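Local coordinates for protein phospholipase C-beta (PLC-beta) (Sepia officinalis, PDB 3QR0) that belongs to the phospholipase C-beta family, multidomain proteins that join PH, EF-hand, TIM-barrel and C2 modules in one chain and hold a calcium ion, at residues Asn148-Leu152 with Leu306-Asn312; Gln151-Trp155 with Gly759-Val763. All blocks are in the same frame, centred on the assembly; numbering follows the deposited sequence.

Contact 1: Asn148-Leu152 with Leu306-Asn312; sequences NKNQL and LMCEENN
Asn148 (phi/psi -112/15) leaves helix 144-147, and Lys149 and Asn150 run extended into helix 151-165; residues 306-312 leave helix 299-307, turn through a 3-10 segment at Glu309-Glu310 and come back. CA atoms pair as Leu152-Met307 (5.1 Å) and Asn150-Asn312 (5.6 Å). Asn150, chi1 t and chi2 near 0°, is inserted into this turn: ND2 donates to Cys308 O (2.9 Å) and weakly to Leu306 O (3.3 Å), while OD1 accepts from Gln151 N (2.8 Å). Asn150 stands at the N-cap of helix 151-165, but its side chain does not cap; it fastens the entry of that helix to the exit of helix 299-307, in the EF-hand-like region. Glu309, folded back with chi1 and chi2 both m, takes Asn150 N on OE2 (2.9 Å) and Asn312 ND2 on OE1 (2.9 Å). Asn312, chi1 t, spends the other ND2 proton on Asn148 O (2.8 Å). Backbone joins backbone at Leu152 N to Met307 O (3.0 Å). Leu152 (t, chi2 p) sets CB 3.9 Å from Met307 CB and CD2 3.8 Å from Cys308 CB, with Phe215 and Phe219 of helix 215-225 also packing on it.

Contact 2: Gln151-Trp155 with Gly759-Val763; sequences QLGEW and GLASV
The first turn of helix 151-165, with Trp155 N bonded to Gln151 O at 2.9 Å, faces a chain corner at Gly759-Leu760 that leads into strand 761-771. Gly759 has phi/psi of 114/-121, where a CB would jam against the preceding carbonyl; Leu760 is near-helical (-68/-24), and the chain is extended from Ser762 on. The closest CA pair is Glu154-Leu760, 5.5 Å. Leu760 (chi1 m, chi2 t) packs on the helix, its CD2 lying 3.7 Å from Glu154 CB and 3.6 Å from Trp155 CE3, at the edge of the indole. Trp155, chi1 t, stacks on Phe218 and bonds through NE1 to Phe218 O. Glu154 (chi1 and chi2 m) lays CG 3.3 Å from Gly759 O and directs its carboxylate to Lys149. Gln151, extended with chi1 and chi2 t, places NE2 3.1 Å from Ser762 CB; its amide is held by Tyr222 through OE1 and Gln660 through NE2. Ser762, chi1 m, turns OG back to Leu760 O (2.8 Å). An EF-hand-region helix thus meets the corner leading into strand 761-771, an inner strand between 650-660 and 746-751 in the antiparallel beta-sandwich of a C2 domain.

From the N terminus the chain reaches residues 148-155, the linker and first turn of helix 151-165, from which both contacts start. Contact 1 closes the shorter loop, a mostly helical excursion of 153 residues that returns at the end of helix 299-307. Contact 2 closes a longer one, of 603 residues, through the TIM-barrel X and Y regions to the C2 strand 761-771. The loops neither nest nor cross cleanly: they leave from overlapping residues, Gln151 and Leu152, and the shorter comes back first. The contact centres lie 8 Å apart, and Lys149 NZ bridges to Glu154 OE2 at 3.1 Å. Helix 151-165 starts against both helix 299-307 and the C2 corner at 759-760.

Contact 1: Asn148-Leu152 with Leu306-Asn312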
# COMPACT_ATOMS: atom_id res chain seq x y z
N ASN A 148 -2.63 -7.57 -6.83
CA ASN A 148 -2.42 -8.71 -5.93
C ASN A 148 -2.28 -10.07 -6.61
O ASN A 148 -2.34 -11.10 -5.94
CB ASN A 148 -3.57 -8.78 -4.93
CG ASN A 148 -3.43 -7.76 -3.84
OD1 ASN A 148 -2.90 -8.06 -2.79
ND2 ASN A 148 -3.88 -6.53 -4.09
N LYS A 149 -2.06 -10.09 -7.92
CA LYS A 149 -2.02 -11.36 -8.64
C LYS A 149 -0.82 -12.21 -8.24
O LYS A 149 0.23 -11.70 -7.84
CB LYS A 149 -2.11 -11.16 -10.16
CG LYS A 149 -0.95 -10.46 -10.80
CD LYS A 149 -1.31 -10.05 -12.23
CE LYS A 149 -0.34 -9.06 -12.80
NZ LYS A 149 -0.23 -7.82 -11.98
N ASN A 150 -1.00 -13.53 -8.34
CA ASN A 150 0.03 -14.49 -7.96
C ASN A 150 1.05 -14.58 -9.09
O ASN A 150 0.89 -13.92 -10.12
CB ASN A 150 -0.63 -15.85 -7.65
CG ASN A 150 0.23 -16.74 -6.75
OD1 ASN A 150 1.36 -16.39 -6.40
ND2 ASN A 150 -0.31 -17.90 -6.37
N GLN A 151 2.09 -15.39 -8.91
CA GLN A 151 3.18 -15.45 -9.88
C GLN A 151 2.76 -15.88 -11.29
O GLN A 151 3.31 -15.36 -12.27
CB GLN A 151 4.31 -16.35 -9.38
CG GLN A 151 5.62 -16.14 -10.11
CD GLN A 151 6.72 -17.01 -9.57
OE1 GLN A 151 7.25 -17.88 -10.28
NE2 GLN A 151 7.09 -16.80 -8.31
N LEU A 152 1.82 -16.82 -11.41
CA LEU A 152 1.30 -17.23 -12.73
C LEU A 152 0.65 -16.05 -13.46
O LEU A 152 0.80 -15.91 -14.68
CB LEU A 152 0.30 -18.38 -12.62
CG LEU A 152 -0.15 -19.01 -13.94
CD1 LEU A 152 1.00 -19.75 -14.62
CD2 LEU A 152 -1.34 -19.95 -13.72
N LEU A 306 0.26 -23.96 -7.38
CA LEU A 306 0.91 -23.18 -6.34
C LEU A 306 1.12 -21.74 -6.76
O LEU A 306 1.15 -20.84 -5.91
CB LEU A 306 2.24 -23.80 -5.94
CG LEU A 306 2.19 -25.12 -5.16
CD1 LEU A 306 3.59 -25.73 -5.09
CD2 LEU A 306 1.61 -24.92 -3.77
N MET A 307 1.23 -21.52 -8.07
CA MET A 307 1.45 -20.20 -8.64
C MET A 307 0.17 -19.51 -9.11
O MET A 307 0.22 -18.35 -9.45
CB MET A 307 2.36 -20.31 -9.87
CG MET A 307 3.78 -20.76 -9.58
SD MET A 307 4.61 -21.23 -11.11
CE MET A 307 4.69 -19.65 -11.97
N CYS A 308 -0.95 -20.23 -9.15
CA CYS A 308 -2.18 -19.69 -9.75
C CYS A 308 -3.04 -18.94 -8.74
O CYS A 308 -2.74 -18.93 -7.55
CB CYS A 308 -2.99 -20.79 -10.44
SG CYS A 308 -4.03 -21.80 -9.36
N GLU A 309 -4.10 -18.31 -9.22
CA GLU A 309 -4.98 -17.50 -8.37
C GLU A 309 -5.66 -18.30 -7.25
O GLU A 309 -5.93 -17.75 -6.18
CB GLU A 309 -6.05 -16.77 -9.20
CG GLU A 309 -5.51 -15.59 -10.00
CD GLU A 309 -4.67 -14.65 -9.15
OE1 GLU A 309 -5.20 -14.12 -8.15
OE2 GLU A 309 -3.47 -14.47 -9.48
N GLU A 310 -5.93 -19.58 -7.49
CA GLU A 310 -6.52 -20.45 -6.47
C GLU A 310 -5.68 -20.49 -5.19
O GLU A 310 -6.22 -20.62 -4.09
CB GLU A 310 -6.69 -21.87 -7.00
CG GLU A 310 -7.64 -22.74 -6.19
CD GLU A 310 -9.10 -22.31 -6.33
OE1 GLU A 310 -9.50 -21.93 -7.45
OE2 GLU A 310 -9.83 -22.37 -5.32
N ASN A 311 -4.36 -20.37 -5.35
CA ASN A 311 -3.42 -20.37 -4.22
C ASN A 311 -2.90 -18.98 -3.84
O ASN A 311 -1.90 -18.88 -3.13
CB ASN A 311 -2.23 -21.30 -4.52
CG ASN A 311 -1.52 -21.74 -3.24
OD1 ASN A 311 -2.17 -22.10 -2.26
ND2 ASN A 311 -0.19 -21.69 -3.25
N ASN A 312 -3.57 -17.93 -4.30
CA ASN A 312 -3.20 -16.56 -3.94
C ASN A 312 -3.17 -16.39 -2.42
O ASN A 312 -4.12 -16.76 -1.72
CB ASN A 312 -4.18 -15.55 -4.59
CG ASN A 312 -3.62 -14.12 -4.63
OD1 ASN A 312 -3.10 -13.61 -3.65
ND2 ASN A 312 -3.77 -13.47 -5.77
O HOH W 1 0.74 -18.35 -3.47

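Contact 2: Gln151-Trp155 with Gly759-Val763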
# COMPACT_ATOMS: atom_id res chain seq x y z
N GLN A 151 2.09 -15.39 -8.91
CA GLN A 151 3.18 -15.45 -9.88
C GLN A 151 2.76 -15.88 -11.29
O GLN A 151 3.31 -15.36 -12.27
CB GLN A 151 4.31 -16.35 -9.38
CG GLN A 151 5.62 -16.14 -10.11
CD GLN A 151 6.72 -17.01 -9.57
OE1 GLN A 151 7.25 -17.88 -10.28
NE2 GLN A 151 7.09 -16.80 -8.31
N LEU A 152 1.82 -16.82 -11.41
CA LEU A 152 1.30 -17.23 -12.73
C LEU A 152 0.65 -16.05 -13.46
O LEU A 152 0.80 -15.91 -14.68
CB LEU A 152 0.30 -18.38 -12.62
CG LEU A 152 -0.15 -19.01 -13.94
CD1 LEU A 152 1.00 -19.75 -14.62
CD2 LEU A 152 -1.34 -19.95 -13.72
N GLY A 153 -0.07 -15.22 -12.72
CA GLY A 153 -0.62 -13.98 -13.27
C GLY A 153 0.45 -13.02 -13.76
O GLY A 153 0.27 -12.35 -14.78
N GLU A 154 1.57 -12.95 -13.05
CA GLU A 154 2.70 -12.12 -13.48
C GLU A 154 3.40 -12.71 -14.70
O GLU A 154 3.94 -11.97 -15.52
CB GLU A 154 3.71 -11.91 -12.35
CG GLU A 154 3.22 -10.97 -11.25
CD GLU A 154 3.09 -9.51 -11.69
OE1 GLU A 154 3.55 -9.14 -12.80
OE2 GLU A 154 2.51 -8.72 -10.92
N TRP A 155 3.39 -14.03 -14.80
CA TRP A 155 3.93 -14.72 -15.97
C TRP A 155 3.05 -14.42 -17.18
O TRP A 155 3.56 -14.19 -18.27
CB TRP A 155 4.01 -16.22 -15.70
CG TRP A 155 4.91 -16.96 -16.63
CD1 TRP A 155 4.57 -17.97 -17.48
CD2 TRP A 155 6.32 -16.76 -16.80
NE1 TRP A 155 5.67 -18.41 -18.17
CE2 TRP A 155 6.76 -17.68 -17.77
CE3 TRP A 155 7.25 -15.88 -16.23
CZ2 TRP A 155 8.09 -17.75 -18.19
CZ3 TRP A 155 8.57 -15.95 -16.63
CH2 TRP A 155 8.98 -16.89 -17.61
N GLY A 759 6.63 -7.12 -9.82
CA GLY A 759 6.32 -7.95 -10.98
C GLY A 759 6.56 -9.41 -10.66
O GLY A 759 5.98 -9.96 -9.72
N LEU A 760 7.44 -10.04 -11.44
CA LEU A 760 7.74 -11.47 -11.26
C LEU A 760 8.47 -11.80 -9.96
O LEU A 760 8.40 -12.94 -9.49
CB LEU A 760 8.56 -11.98 -12.45
CG LEU A 760 7.80 -12.16 -13.77
CD1 LEU A 760 8.77 -12.37 -14.92
CD2 LEU A 760 6.86 -13.33 -13.65
N ALA A 761 9.17 -10.82 -9.38
CA ALA A 761 9.96 -11.06 -8.17
C ALA A 761 9.07 -11.62 -7.06
O ALA A 761 8.09 -10.99 -6.66
CB ALA A 761 10.66 -9.77 -7.70
N SER A 762 9.42 -12.81 -6.58
CA SER A 762 8.62 -13.53 -5.60
C SER A 762 9.49 -14.36 -4.66
O SER A 762 10.58 -14.78 -5.03
CB SER A 762 7.65 -14.49 -6.31
OG SER A 762 6.87 -13.83 -7.29
N VAL A 763 8.98 -14.57 -3.45
CA VAL A 763 9.55 -15.54 -2.52
C VAL A 763 8.58 -16.71 -2.44
O VAL A 763 7.36 -16.50 -2.42
CB VAL A 763 9.79 -14.92 -1.13
CG1 VAL A 763 10.08 -16.00 -0.08
CG2 VAL A 763 10.96 -13.93 -1.19